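Local coordinates for protein nitrate reductase (Ulva prolifera, PDB 5YLY) that catalyses the first step of nitrate assimilation, probably the NADH-dependent reduction of nitrate to nitrite, and is represented here by its FAD-containing cytochrome b5 reductase domain, at residues A89-T94 and M177-K182; T172-M177 and L196-Q201; P210-L215 and V223-T228. One frame throughout, in Å; residues are numbered along the deposited sequence.

Contact 1 (A89-T94 and M177-K182); sequences AYTPTT and MYQVMK. With FAD (flavin-adenine dinucleotide), chain C.
The side-chain nitrogen NE2 of Gln179, packed against the methyl group of Thr91, is also gripped by two hydrogen-bond acceptors: the backbone oxygen of Lys68 and a water 2.8 Å away. That water donates to Pro92 O and Thr94 O, bridging the amide to the loop after strand 85-90, while Gln179 OE1 takes the backbone N-H of Gly67. With both ends held, the amide can hardly rotate. Thr91 meets it with CG2, 3.6 Å from Gln179 NE2, because this methyl stands anti to the backbone N (chi1 of OG1 -60°); OG1 is left to lie beside FAD C6. This is the domain interface of the ferredoxin reductase superfamily, where helix 174-185 of the nucleotide-binding domain abuts the Arg-x-Tyr-Thr motif of the flavin domain. Within that motif Ala89 O accepts from FAD O2' at 2.7 Å, Tyr90 OH pairs with FAD O4' at 2.8 Å, and Thr91 N makes a longer bond of 3.3 Å to FAD N5. Farther along the helix, Lys182 NZ donates to Thr93 O at 2.7 Å, the C=O...N angle being 159° and the nitrogen tilted out of the carbonyl plane. Lys182 CD lies over one face of Tyr178, offset toward its rim, and the bend at chi3 (75°) then turns CE and NZ toward Thr93 O; the edge of the same ring meets Thr93 CB at Tyr178 CE2, 4.1 Å away.

Contact 2 (T172-M177 and L196-Q201); sequences TGLTPM and LLYANQ. With FAD (flavin-adenine dinucleotide), chain C.
The ring of Tyr198 lies between Leu174 on one face and Asn200 on the other. Leu174 CG stands anti to the backbone N (chi1 -180°), which carries Leu174 CD1 to 4.0 Å from the Tyr198 ring centroid and 11° off the normal, a CH-pi contact square over the face; Asn200 ND2 stands 3.3 Å above the opposite face, over its centre. Toward the hydroxyl end, Leu174 CB comes to 3.5 Å from Tyr198 CZ, and the hydroxyl itself is fixed by hydrogen bonds to Gly171 O and Leu207 N. These residues join helix and second strand of the beta-alpha-beta unit formed by strand 164-170, helix 174-185 and strand 193-200 in the Rossmann-like nucleotide-binding domain. Were Tyr198 replaced by an alanine, a gap would probably open between Leu174 and Asn200, and Gly171 O and Leu207 N would lose their shared hydroxyl partner. Leu174 also reaches Leu196, CD1 to CD2 at 4.0 Å, with Met177 CG touching Leu196 CD1 more loosely. Segment 172-177 turns its other side to the cofactor: Thr175 OG1 donates to FAD O4 at 2.7 Å, and Thr172 CB rests 3.3 Å from FAD N1, on the flavin face opposite Tyr90.

Contact 3 (P210-L215 and V223-T228); sequences PELEAL and VKIHYT
Leu212 enters the contact at CB, which lies 3.9 Å from Ile225 CD1 and 3.6 Å from the hydroxyl oxygen of Tyr227. From there CG is set anti to the carbonyl carbon (chi1 -70°), and Leu212 CD1 comes to the ring edge, 4.2 Å from Tyr227 CE1; beyond this the side chain abuts Leu174 of helix 174-185. The backbone joins in, for Ile225 CD1 comes up against Leu212 O at 3.3 Å. Helix 209-218 is the connection between strands 193-200 and 223-229 of the parallel sheet in this Rossmann-like domain, and the short segments of helix and following strand run roughly antiparallel, at 143°, as is usual in a beta-alpha-beta crossover. At the outer side of the same interface the contact turns polar. Tyr227 OH donates to Glu213 OE2 at 2.8 Å, meeting the carboxylate on its anti side, slightly out of its plane, and OE2 lies in the plane of the ring at its edge. A bend at chi2 of Glu213 (-56°) brings the carboxylate back toward the strand. There OE2 accepts a second hydrogen bond, from a water 3.0 Å away that also donates to Ile225 O, so one oxygen ties helix to strand both directly and through solvent. The tyrosine ring also meets Arg209, by a cation-pi contact, and Tyr238, edge to face. Val223 CG1 closes the far end against Leu215 O.

In the fold
The three contacts illustrate how chemistry follows position in a two-domain flavin reductase fragment. Contact 1 joins the flavin and nucleotide-binding domains, whereas contacts 2 and 3 lie within the latter. Contacts 1 and 2 are buried, share Met177 and helix 174-185, and both touch FAD; contact 3 is only partly buried, its Leu212 side chain about 12 Å from the cofactor between nearest atoms. Contact 2 is apolar across its segments, contact 1 adds one direct hydrogen bond and a water bridge to its side-chain packing, and contact 3 mixes aliphatic packing with a carboxylate on its more exposed side. Neighbouring strands 193-200 and 223-229 link contacts 2 and 3, while Met181 of contact 1 packs on Leu215.

Contact 1 (A89-T94 and M177-K182)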
loop_
_atom_site.group_PDB
_atom_site.type_symbol
_atom_site.label_atom_id
_atom_site.label_comp_id
_atom_site.label_asym_id
_atom_site.label_seq_id
_atom_site.Cartn_x
_atom_site.Cartn_y
_atom_site.Cartn_z
ATOM N N ALA A 89 0.644 -10.094 5.343
ATOM C CA ALA A 89 1.544 -9.085 4.796
ATOM C C ALA A 89 1.042 -7.674 5.132
ATOM O O ALA A 89 -0.154 -7.436 5.084
ATOM C CB ALA A 89 1.622 -9.225 3.288
ATOM N N TYR A 90 1.955 -6.742 5.448
ATOM C CA TYR A 90 1.617 -5.325 5.697
ATOM C C TYR A 90 2.720 -4.445 5.164
ATOM O O TYR A 90 3.913 -4.779 5.277
ATOM C CB TYR A 90 1.377 -4.991 7.191
ATOM C CG TYR A 90 0.158 -5.695 7.720
ATOM C CD1 TYR A 90 -1.125 -5.180 7.496
ATOM C CD2 TYR A 90 0.264 -6.945 8.332
ATOM C CE1 TYR A 90 -2.263 -5.891 7.873
ATOM C CE2 TYR A 90 -0.874 -7.633 8.767
ATOM C CZ TYR A 90 -2.130 -7.132 8.482
ATOM O OH TYR A 90 -3.227 -7.888 8.827
ATOM N N THR A 91 2.321 -3.322 4.596
ATOM C CA THR A 91 3.267 -2.281 4.212
ATOM C C THR A 91 3.020 -1.169 5.211
ATOM O O THR A 91 1.960 -0.521 5.187
ATOM C CB THR A 91 3.128 -1.791 2.782
ATOM O OG1 THR A 91 3.324 -2.877 1.889
ATOM C CG2 THR A 91 4.169 -0.684 2.456
ATOM N N PRO A 92 3.985 -0.898 6.100
ATOM C CA PRO A 92 3.769 0.193 7.082
ATOM C C PRO A 92 3.621 1.540 6.394
ATOM O O PRO A 92 4.059 1.715 5.248
ATOM C CB PRO A 92 5.087 0.224 7.879
ATOM C CG PRO A 92 5.700 -1.093 7.651
ATOM C CD PRO A 92 5.289 -1.562 6.289
ATOM N N THR A 93 2.986 2.501 7.090
ATOM C CA THR A 93 2.853 3.847 6.538
ATOM C C THR A 93 4.072 4.709 6.885
ATOM O O THR A 93 4.088 5.918 6.609
ATOM C CB THR A 93 1.550 4.479 6.999
ATOM O OG1 THR A 93 1.511 4.468 8.431
ATOM C CG2 THR A 93 0.337 3.766 6.428
ATOM N N THR A 94 5.070 4.101 7.530
ATOM C CA THR A 94 6.365 4.720 7.797
ATOM C C THR A 94 7.377 3.794 7.108
ATOM O O THR A 94 7.063 2.627 6.818
ATOM C CB THR A 94 6.700 4.853 9.308
ATOM O OG1 THR A 94 6.617 3.570 9.930
ATOM C CG2 THR A 94 5.770 5.819 10.029
ATOM N N MET A 177 1.385 1.404 -2.445
ATOM C CA MET A 177 1.444 2.610 -3.311
ATOM C C MET A 177 1.866 3.828 -2.500
ATOM O O MET A 177 2.763 4.559 -2.915
ATOM C CB MET A 177 0.074 2.912 -3.990
ATOM C CG MET A 177 -0.458 1.770 -4.802
ATOM S SD MET A 177 0.797 1.109 -5.922
ATOM C CE MET A 177 0.022 -0.401 -6.370
ATOM N N TYR A 178 1.228 4.032 -1.344
ATOM C CA TYR A 178 1.520 5.166 -0.454
ATOM C C TYR A 178 3.037 5.223 -0.069
ATOM O O TYR A 178 3.649 6.290 -0.087
ATOM C CB TYR A 178 0.619 5.029 0.774
ATOM C CG TYR A 178 0.636 6.212 1.709
ATOM C CD1 TYR A 178 0.254 7.481 1.275
ATOM C CD2 TYR A 178 1.039 6.070 3.031
ATOM C CE1 TYR A 178 0.255 8.578 2.145
ATOM C CE2 TYR A 178 0.990 7.151 3.923
ATOM C CZ TYR A 178 0.612 8.405 3.473
ATOM O OH TYR A 178 0.582 9.464 4.366
ATOM N N GLN A 179 3.640 4.075 0.191
ATOM C CA GLN A 179 5.058 4.011 0.553
ATOM C C GLN A 179 5.931 4.543 -0.631
ATOM O O GLN A 179 6.854 5.353 -0.427
ATOM C CB GLN A 179 5.456 2.551 0.879
ATOM C CG GLN A 179 6.925 2.403 1.293
ATOM C CD GLN A 179 7.411 1.024 0.992
ATOM O OE1 GLN A 179 7.547 0.653 -0.166
ATOM N NE2 GLN A 179 7.600 0.202 2.013
ATOM N N VAL A 180 5.611 4.093 -1.868
ATOM C CA VAL A 180 6.346 4.523 -3.072
ATOM C C VAL A 180 6.094 6.011 -3.336
ATOM O O VAL A 180 7.046 6.756 -3.624
ATOM C CB VAL A 180 6.008 3.609 -4.299
ATOM C CG1 VAL A 180 6.732 4.095 -5.571
ATOM C CG2 VAL A 180 6.408 2.163 -4.010
ATOM N N MET A 181 4.827 6.462 -3.198
ATOM C CA MET A 181 4.487 7.882 -3.411
ATOM C C MET A 181 5.295 8.760 -2.462
ATOM O O MET A 181 5.895 9.728 -2.891
ATOM C CB MET A 181 2.978 8.122 -3.137
ATOM C CG MET A 181 2.092 7.459 -4.160
ATOM S SD MET A 181 0.353 7.585 -3.614
ATOM C CE MET A 181 0.076 9.339 -3.992
ATOM N N LYS A 182 5.340 8.408 -1.182
ATOM C CA LYS A 182 6.127 9.215 -0.237
ATOM C C LYS A 182 7.630 9.198 -0.542
ATOM O O LYS A 182 8.291 10.248 -0.470
ATOM C CB LYS A 182 5.883 8.745 1.178
ATOM C CG LYS A 182 4.496 9.151 1.687
ATOM C CD LYS A 182 4.225 8.448 3.007
ATOM C CE LYS A 182 4.991 9.053 4.142
ATOM N NZ LYS A 182 4.821 8.238 5.366
HETATM P PA FAD C . -8.908 -12.789 6.494
HETATM O O1A FAD C . -9.271 -13.684 7.619
HETATM O O2A FAD C . -7.659 -13.193 5.746
HETATM O O5B FAD C . -10.195 -12.675 5.511
HETATM C C5B FAD C . -10.019 -12.738 4.079
HETATM C C4B FAD C . -10.786 -11.626 3.406
HETATM O O4B FAD C . -12.182 -11.668 3.776
HETATM C C3B FAD C . -10.355 -10.210 3.757
HETATM O O3B FAD C . -9.161 -9.828 3.076
HETATM C C2B FAD C . -11.579 -9.395 3.331
HETATM O O2B FAD C . -11.542 -9.044 1.953
HETATM C C1B FAD C . -12.740 -10.371 3.613
HETATM N N9A FAD C . -13.536 -10.041 4.797
HETATM C C8A FAD C . -13.561 -10.722 5.987
HETATM N N7A FAD C . -14.342 -10.185 6.895
HETATM C C5A FAD C . -14.860 -9.065 6.262
HETATM C C6A FAD C . -15.712 -8.030 6.705
HETATM N N6A FAD C . -16.060 -7.852 7.982
HETATM N N1A FAD C . -16.066 -7.079 5.810
HETATM C C2A FAD C . -15.557 -7.138 4.572
HETATM N N3A FAD C . -14.705 -8.032 4.060
HETATM C C4A FAD C . -14.391 -8.975 4.961
HETATM N N1 FAD C . -4.001 -4.554 5.049
HETATM C C2 FAD C . -4.129 -3.444 5.842
HETATM O O2 FAD C . -5.149 -3.276 6.526
HETATM N N3 FAD C . -3.093 -2.496 5.879
HETATM C C4 FAD C . -1.903 -2.563 5.157
HETATM O O4 FAD C . -1.027 -1.737 5.322
HETATM C C4X FAD C . -1.792 -3.735 4.291
HETATM N N5 FAD C . -0.720 -3.857 3.545
HETATM C C5X FAD C . -0.636 -4.958 2.690
HETATM C C6 FAD C . 0.490 -5.083 1.864
HETATM C C7 FAD C . 0.623 -6.165 0.994
HETATM C C7M FAD C . 1.839 -6.238 0.104
HETATM C C8 FAD C . -0.396 -7.155 0.939
HETATM C C8M FAD C . -0.263 -8.371 0.042
HETATM C C9 FAD C . -1.526 -7.018 1.744
HETATM C C9A FAD C . -1.652 -5.932 2.623
HETATM N N10 FAD C . -2.783 -5.781 3.486
HETATM C C10 FAD C . -2.899 -4.684 4.316
HETATM C "C1'" FAD C . -3.793 -6.844 3.635
HETATM C "C2'" FAD C . -3.447 -7.842 4.742
HETATM O "O2'" FAD C . -2.374 -8.695 4.337
HETATM C "C3'" FAD C . -4.637 -8.709 5.152
HETATM O "O3'" FAD C . -5.117 -9.435 4.027
HETATM C "C4'" FAD C . -5.770 -7.941 5.838
HETATM O "O4'" FAD C . -5.279 -7.384 7.058
HETATM C "C5'" FAD C . -6.988 -8.794 6.136
HETATM O "O5'" FAD C . -6.557 -10.008 6.788
HETATM P P FAD C . -7.469 -10.736 7.896
HETATM O O1P FAD C . -6.704 -11.852 8.496
HETATM O O2P FAD C . -8.064 -9.720 8.840
HETATM O O3P FAD C . -8.657 -11.294 7.000
HETATM O O HOH W 1 6.653 1.299 4.461
#

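Contact 2 (T172-M177 and L196-Q201)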
loop_
_atom_site.group_PDB
_atom_site.type_symbol
_atom_site.label_atom_id
_atom_site.label_comp_id
_atom_site.label_asym_id
_atom_site.label_seq_id
_atom_site.Cartn_x
_atom_site.Cartn_y
_atom_site.Cartn_z
ATOM N N THR A 172 -7.132 -2.276 0.742
ATOM C CA THR A 172 -5.876 -2.306 1.532
ATOM C C THR A 172 -4.620 -2.328 0.641
ATOM O O THR A 172 -3.514 -2.088 1.143
ATOM C CB THR A 172 -5.891 -3.464 2.556
ATOM O OG1 THR A 172 -6.002 -4.706 1.885
ATOM C CG2 THR A 172 -6.989 -3.320 3.599
ATOM N N GLY A 173 -4.803 -2.509 -0.674
ATOM C CA GLY A 173 -3.700 -2.430 -1.634
ATOM C C GLY A 173 -3.098 -1.036 -1.713
ATOM O O GLY A 173 -2.078 -0.818 -2.381
ATOM N N LEU A 174 -3.717 -0.055 -1.030
ATOM C CA LEU A 174 -3.160 1.279 -1.051
ATOM C C LEU A 174 -1.774 1.435 -0.406
ATOM O O LEU A 174 -0.976 2.211 -0.932
ATOM C CB LEU A 174 -4.131 2.322 -0.428
ATOM C CG LEU A 174 -3.573 3.755 -0.443
ATOM C CD1 LEU A 174 -3.564 4.387 -1.837
ATOM C CD2 LEU A 174 -4.171 4.623 0.645
ATOM N N THR A 175 -1.508 0.815 0.765
ATOM C CA THR A 175 -0.246 1.135 1.497
ATOM C C THR A 175 1.032 0.798 0.704
ATOM O O THR A 175 1.933 1.643 0.776
ATOM C CB THR A 175 -0.239 0.590 2.897
ATOM O OG1 THR A 175 -0.370 -0.818 2.839
ATOM C CG2 THR A 175 -1.374 1.201 3.747
ATOM N N PRO A 176 1.127 -0.247 -0.162
ATOM C CA PRO A 176 2.345 -0.370 -0.990
ATOM C C PRO A 176 2.506 0.845 -1.906
ATOM O O PRO A 176 3.618 1.295 -2.107
ATOM C CB PRO A 176 2.100 -1.668 -1.773
ATOM C CG PRO A 176 1.222 -2.494 -0.847
ATOM C CD PRO A 176 0.259 -1.427 -0.346
ATOM N N MET A 177 1.385 1.404 -2.445
ATOM C CA MET A 177 1.444 2.610 -3.311
ATOM C C MET A 177 1.866 3.828 -2.500
ATOM O O MET A 177 2.763 4.559 -2.915
ATOM C CB MET A 177 0.074 2.912 -3.990
ATOM C CG MET A 177 -0.458 1.770 -4.802
ATOM S SD MET A 177 0.797 1.109 -5.922
ATOM C CE MET A 177 0.022 -0.401 -6.370
ATOM N N LEU A 196 -2.236 7.981 -9.577
ATOM C CA LEU A 196 -2.863 6.934 -8.785
ATOM C C LEU A 196 -4.331 6.793 -9.136
ATOM O O LEU A 196 -5.065 7.795 -9.214
ATOM C CB LEU A 196 -2.696 7.249 -7.272
ATOM C CG LEU A 196 -3.519 6.374 -6.286
ATOM C CD1 LEU A 196 -3.040 4.908 -6.294
ATOM C CD2 LEU A 196 -3.440 6.957 -4.851
ATOM N N LEU A 197 -4.766 5.539 -9.295
ATOM C CA LEU A 197 -6.170 5.207 -9.493
ATOM C C LEU A 197 -6.539 4.293 -8.317
ATOM O O LEU A 197 -5.934 3.240 -8.133
ATOM C CB LEU A 197 -6.412 4.569 -10.866
ATOM C CG LEU A 197 -7.850 4.038 -11.145
ATOM C CD1 LEU A 197 -8.907 5.140 -10.970
ATOM C CD2 LEU A 197 -7.965 3.520 -12.565
ATOM N N TYR A 198 -7.458 4.744 -7.464
ATOM C CA TYR A 198 -7.755 3.994 -6.240
ATOM C C TYR A 198 -9.205 3.581 -6.217
ATOM O O TYR A 198 -10.090 4.444 -6.169
ATOM C CB TYR A 198 -7.361 4.868 -5.016
ATOM C CG TYR A 198 -7.436 4.235 -3.636
ATOM C CD1 TYR A 198 -7.385 2.849 -3.472
ATOM C CD2 TYR A 198 -7.507 5.030 -2.486
ATOM C CE1 TYR A 198 -7.467 2.269 -2.201
ATOM C CE2 TYR A 198 -7.517 4.464 -1.211
ATOM C CZ TYR A 198 -7.517 3.085 -1.073
ATOM O OH TYR A 198 -7.612 2.543 0.182
ATOM N N ALA A 199 -9.450 2.259 -6.219
ATOM C CA ALA A 199 -10.814 1.699 -6.237
ATOM C C ALA A 199 -11.223 1.129 -4.883
ATOM O O ALA A 199 -10.419 0.475 -4.218
ATOM C CB ALA A 199 -10.916 0.615 -7.291
ATOM N N ASN A 200 -12.474 1.384 -4.461
ATOM C CA ASN A 200 -13.011 0.858 -3.203
ATOM C C ASN A 200 -14.480 0.588 -3.360
ATOM O O ASN A 200 -15.093 1.137 -4.270
ATOM C CB ASN A 200 -12.802 1.829 -2.044
ATOM C CG ASN A 200 -11.362 1.980 -1.698
ATOM O OD1 ASN A 200 -10.751 1.082 -1.122
ATOM N ND2 ASN A 200 -10.762 3.046 -2.184
ATOM N N GLN A 201 -15.058 -0.210 -2.457
ATOM C CA GLN A 201 -16.487 -0.513 -2.553
ATOM C C GLN A 201 -17.342 0.731 -2.303
ATOM O O GLN A 201 -18.232 1.047 -3.098
ATOM C CB GLN A 201 -16.862 -1.637 -1.581
ATOM C CG GLN A 201 -16.800 -3.037 -2.181
ATOM C CD GLN A 201 -16.915 -4.069 -1.088
ATOM O OE1 GLN A 201 -15.936 -4.370 -0.393
ATOM N NE2 GLN A 201 -18.132 -4.524 -0.820
HETATM P PA FAD C . -8.908 -12.789 6.494
HETATM O O1A FAD C . -9.271 -13.684 7.619
HETATM O O2A FAD C . -7.659 -13.193 5.746
HETATM O O5B FAD C . -10.195 -12.675 5.511
HETATM C C5B FAD C . -10.019 -12.738 4.079
HETATM C C4B FAD C . -10.786 -11.626 3.406
HETATM O O4B FAD C . -12.182 -11.668 3.776
HETATM C C3B FAD C . -10.355 -10.210 3.757
HETATM O O3B FAD C . -9.161 -9.828 3.076
HETATM C C2B FAD C . -11.579 -9.395 3.331
HETATM O O2B FAD C . -11.542 -9.044 1.953
HETATM C C1B FAD C . -12.740 -10.371 3.613
HETATM N N9A FAD C . -13.536 -10.041 4.797
HETATM C C8A FAD C . -13.561 -10.722 5.987
HETATM N N7A FAD C . -14.342 -10.185 6.895
HETATM C C5A FAD C . -14.860 -9.065 6.262
HETATM C C6A FAD C . -15.712 -8.030 6.705
HETATM N N6A FAD C . -16.060 -7.852 7.982
HETATM N N1A FAD C . -16.066 -7.079 5.810
HETATM C C2A FAD C . -15.557 -7.138 4.572
HETATM N N3A FAD C . -14.705 -8.032 4.060
HETATM C C4A FAD C . -14.391 -8.975 4.961
HETATM N N1 FAD C . -4.001 -4.554 5.049
HETATM C C2 FAD C . -4.129 -3.444 5.842
HETATM O O2 FAD C . -5.149 -3.276 6.526
HETATM N N3 FAD C . -3.093 -2.496 5.879
HETATM C C4 FAD C . -1.903 -2.563 5.157
HETATM O O4 FAD C . -1.027 -1.737 5.322
HETATM C C4X FAD C . -1.792 -3.735 4.291
HETATM N N5 FAD C . -0.720 -3.857 3.545
HETATM C C5X FAD C . -0.636 -4.958 2.690
HETATM C C6 FAD C . 0.490 -5.083 1.864
HETATM C C7 FAD C . 0.623 -6.165 0.994
HETATM C C7M FAD C . 1.839 -6.238 0.104
HETATM C C8 FAD C . -0.396 -7.155 0.939
HETATM C C8M FAD C . -0.263 -8.371 0.042
HETATM C C9 FAD C . -1.526 -7.018 1.744
HETATM C C9A FAD C . -1.652 -5.932 2.623
HETATM N N10 FAD C . -2.783 -5.781 3.486
HETATM C C10 FAD C . -2.899 -4.684 4.316
HETATM C "C1'" FAD C . -3.793 -6.844 3.635
HETATM C "C2'" FAD C . -3.447 -7.842 4.742
HETATM O "O2'" FAD C . -2.374 -8.695 4.337
HETATM C "C3'" FAD C . -4.637 -8.709 5.152
HETATM O "O3'" FAD C . -5.117 -9.435 4.027
HETATM C "C4'" FAD C . -5.770 -7.941 5.838
HETATM O "O4'" FAD C . -5.279 -7.384 7.058
HETATM C "C5'" FAD C . -6.988 -8.794 6.136
HETATM O "O5'" FAD C . -6.557 -10.008 6.788
HETATM P P FAD C . -7.469 -10.736 7.896
HETATM O O1P FAD C . -6.704 -11.852 8.496
HETATM O O2P FAD C . -8.064 -9.720 8.840
HETATM O O3P FAD C . -8.657 -11.294 7.000
#

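Contact 3 (P210-L215 and V223-T228)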
loop_
_atom_site.group_PDB
_atom_site.type_symbol
_atom_site.label_atom_id
_atom_site.label_comp_id
_atom_site.label_asym_id
_atom_site.label_seq_id
_atom_site.Cartn_x
_atom_site.Cartn_y
_atom_site.Cartn_z
ATOM N N PRO A 210 -7.391 11.894 3.635
ATOM C CA PRO A 210 -6.810 13.229 3.914
ATOM C C PRO A 210 -5.336 13.300 3.506
ATOM O O PRO A 210 -4.907 14.289 2.912
ATOM C CB PRO A 210 -6.996 13.369 5.431
ATOM C CG PRO A 210 -8.248 12.562 5.713
ATOM C CD PRO A 210 -7.974 11.319 4.869
ATOM N N GLU A 211 -4.582 12.233 3.778
ATOM C CA GLU A 211 -3.148 12.144 3.459
ATOM C C GLU A 211 -2.915 12.158 1.971
ATOM O O GLU A 211 -2.016 12.860 1.508
ATOM C CB GLU A 211 -2.500 10.902 4.072
ATOM C CG GLU A 211 -2.393 10.978 5.585
ATOM C CD GLU A 211 -3.651 10.678 6.386
ATOM O OE1 GLU A 211 -4.697 10.312 5.803
ATOM O OE2 GLU A 211 -3.584 10.823 7.624
ATOM N N LEU A 212 -3.729 11.398 1.215
ATOM C CA LEU A 212 -3.626 11.375 -0.245
ATOM C C LEU A 212 -3.942 12.744 -0.812
ATOM O O LEU A 212 -3.198 13.244 -1.666
ATOM C CB LEU A 212 -4.557 10.323 -0.851
ATOM C CG LEU A 212 -4.172 8.845 -0.610
ATOM C CD1 LEU A 212 -5.304 7.922 -1.091
ATOM C CD2 LEU A 212 -2.843 8.499 -1.301
ATOM N N GLU A 213 -5.042 13.359 -0.351
ATOM C CA GLU A 213 -5.396 14.701 -0.816
ATOM C C GLU A 213 -4.294 15.732 -0.504
ATOM O O GLU A 213 -4.005 16.570 -1.349
ATOM C CB GLU A 213 -6.765 15.136 -0.290
ATOM C CG GLU A 213 -7.886 14.362 -0.993
ATOM C CD GLU A 213 -7.865 14.474 -2.511
ATOM O OE1 GLU A 213 -8.099 15.594 -3.016
ATOM O OE2 GLU A 213 -7.494 13.486 -3.188
ATOM N N ALA A 214 -3.667 15.636 0.689
ATOM C CA ALA A 214 -2.591 16.563 1.083
ATOM C C ALA A 214 -1.343 16.378 0.194
ATOM O O ALA A 214 -0.689 17.369 -0.125
ATOM C CB ALA A 214 -2.242 16.390 2.545
ATOM N N LEU A 215 -1.050 15.138 -0.237
ATOM C CA LEU A 215 0.069 14.880 -1.161
ATOM C C LEU A 215 -0.207 15.508 -2.516
ATOM O O LEU A 215 0.680 16.133 -3.092
ATOM C CB LEU A 215 0.308 13.366 -1.360
ATOM C CG LEU A 215 1.085 12.606 -0.292
ATOM C CD1 LEU A 215 1.146 11.106 -0.648
ATOM C CD2 LEU A 215 2.547 13.141 -0.160
ATOM N N VAL A 223 1.892 14.699 -9.140
ATOM C CA VAL A 223 0.962 13.593 -8.862
ATOM C C VAL A 223 -0.479 14.004 -9.107
ATOM O O VAL A 223 -0.841 15.179 -8.921
ATOM C CB VAL A 223 1.201 13.049 -7.404
ATOM C CG1 VAL A 223 0.859 14.090 -6.334
ATOM C CG2 VAL A 223 0.438 11.738 -7.148
ATOM N N LYS A 224 -1.289 13.037 -9.557
ATOM C CA LYS A 224 -2.750 13.157 -9.644
ATOM C C LYS A 224 -3.335 11.907 -9.032
ATOM O O LYS A 224 -2.766 10.808 -9.173
ATOM C CB LYS A 224 -3.256 13.327 -11.069
ATOM C CG LYS A 224 -2.919 14.694 -11.652
ATOM C CD LYS A 224 -3.613 14.900 -13.015
ATOM C CE LYS A 224 -3.097 16.143 -13.702
ATOM N NZ LYS A 224 -3.390 17.370 -12.914
ATOM N N ILE A 225 -4.467 12.070 -8.334
ATOM C CA ILE A 225 -5.138 10.935 -7.711
ATOM C C ILE A 225 -6.589 10.915 -8.175
ATOM O O ILE A 225 -7.254 11.961 -8.171
ATOM C CB ILE A 225 -5.002 10.974 -6.166
ATOM C CG1 ILE A 225 -3.504 10.933 -5.708
ATOM C CG2 ILE A 225 -5.788 9.816 -5.510
ATOM C CD1 ILE A 225 -3.269 11.434 -4.382
ATOM N N HIS A 226 -7.065 9.736 -8.617
ATOM C CA HIS A 226 -8.450 9.578 -9.050
ATOM C C HIS A 226 -9.020 8.407 -8.287
ATOM O O HIS A 226 -8.304 7.439 -8.021
ATOM C CB HIS A 226 -8.552 9.336 -10.549
ATOM C CG HIS A 226 -9.935 9.546 -11.076
ATOM N ND1 HIS A 226 -10.360 10.816 -11.413
ATOM C CD2 HIS A 226 -10.955 8.690 -11.286
ATOM C CE1 HIS A 226 -11.586 10.691 -11.875
ATOM N NE2 HIS A 226 -11.997 9.445 -11.804
ATOM N N TYR A 227 -10.299 8.510 -7.909
ATOM C CA TYR A 227 -10.988 7.489 -7.125
ATOM C C TYR A 227 -12.174 6.927 -7.881
ATOM O O TYR A 227 -12.780 7.621 -8.704
ATOM C CB TYR A 227 -11.531 8.102 -5.820
ATOM C CG TYR A 227 -10.502 8.807 -4.971
ATOM C CD1 TYR A 227 -9.763 8.113 -4.017
ATOM C CD2 TYR A 227 -10.310 10.185 -5.071
ATOM C CE1 TYR A 227 -8.836 8.765 -3.207
ATOM C CE2 TYR A 227 -9.368 10.845 -4.277
ATOM C CZ TYR A 227 -8.649 10.133 -3.339
ATOM O OH TYR A 227 -7.719 10.776 -2.568
ATOM N N THR A 228 -12.549 5.677 -7.560
ATOM C CA THR A 228 -13.792 5.058 -8.011
ATOM C C THR A 228 -14.381 4.299 -6.844
ATOM O O THR A 228 -13.643 3.780 -6.006
ATOM C CB THR A 228 -13.696 4.225 -9.302
ATOM O OG1 THR A 228 -15.034 3.953 -9.755
ATOM C CG2 THR A 228 -12.940 2.900 -9.116
HETATM O O HOH W 2 -7.589 13.897 -6.208
#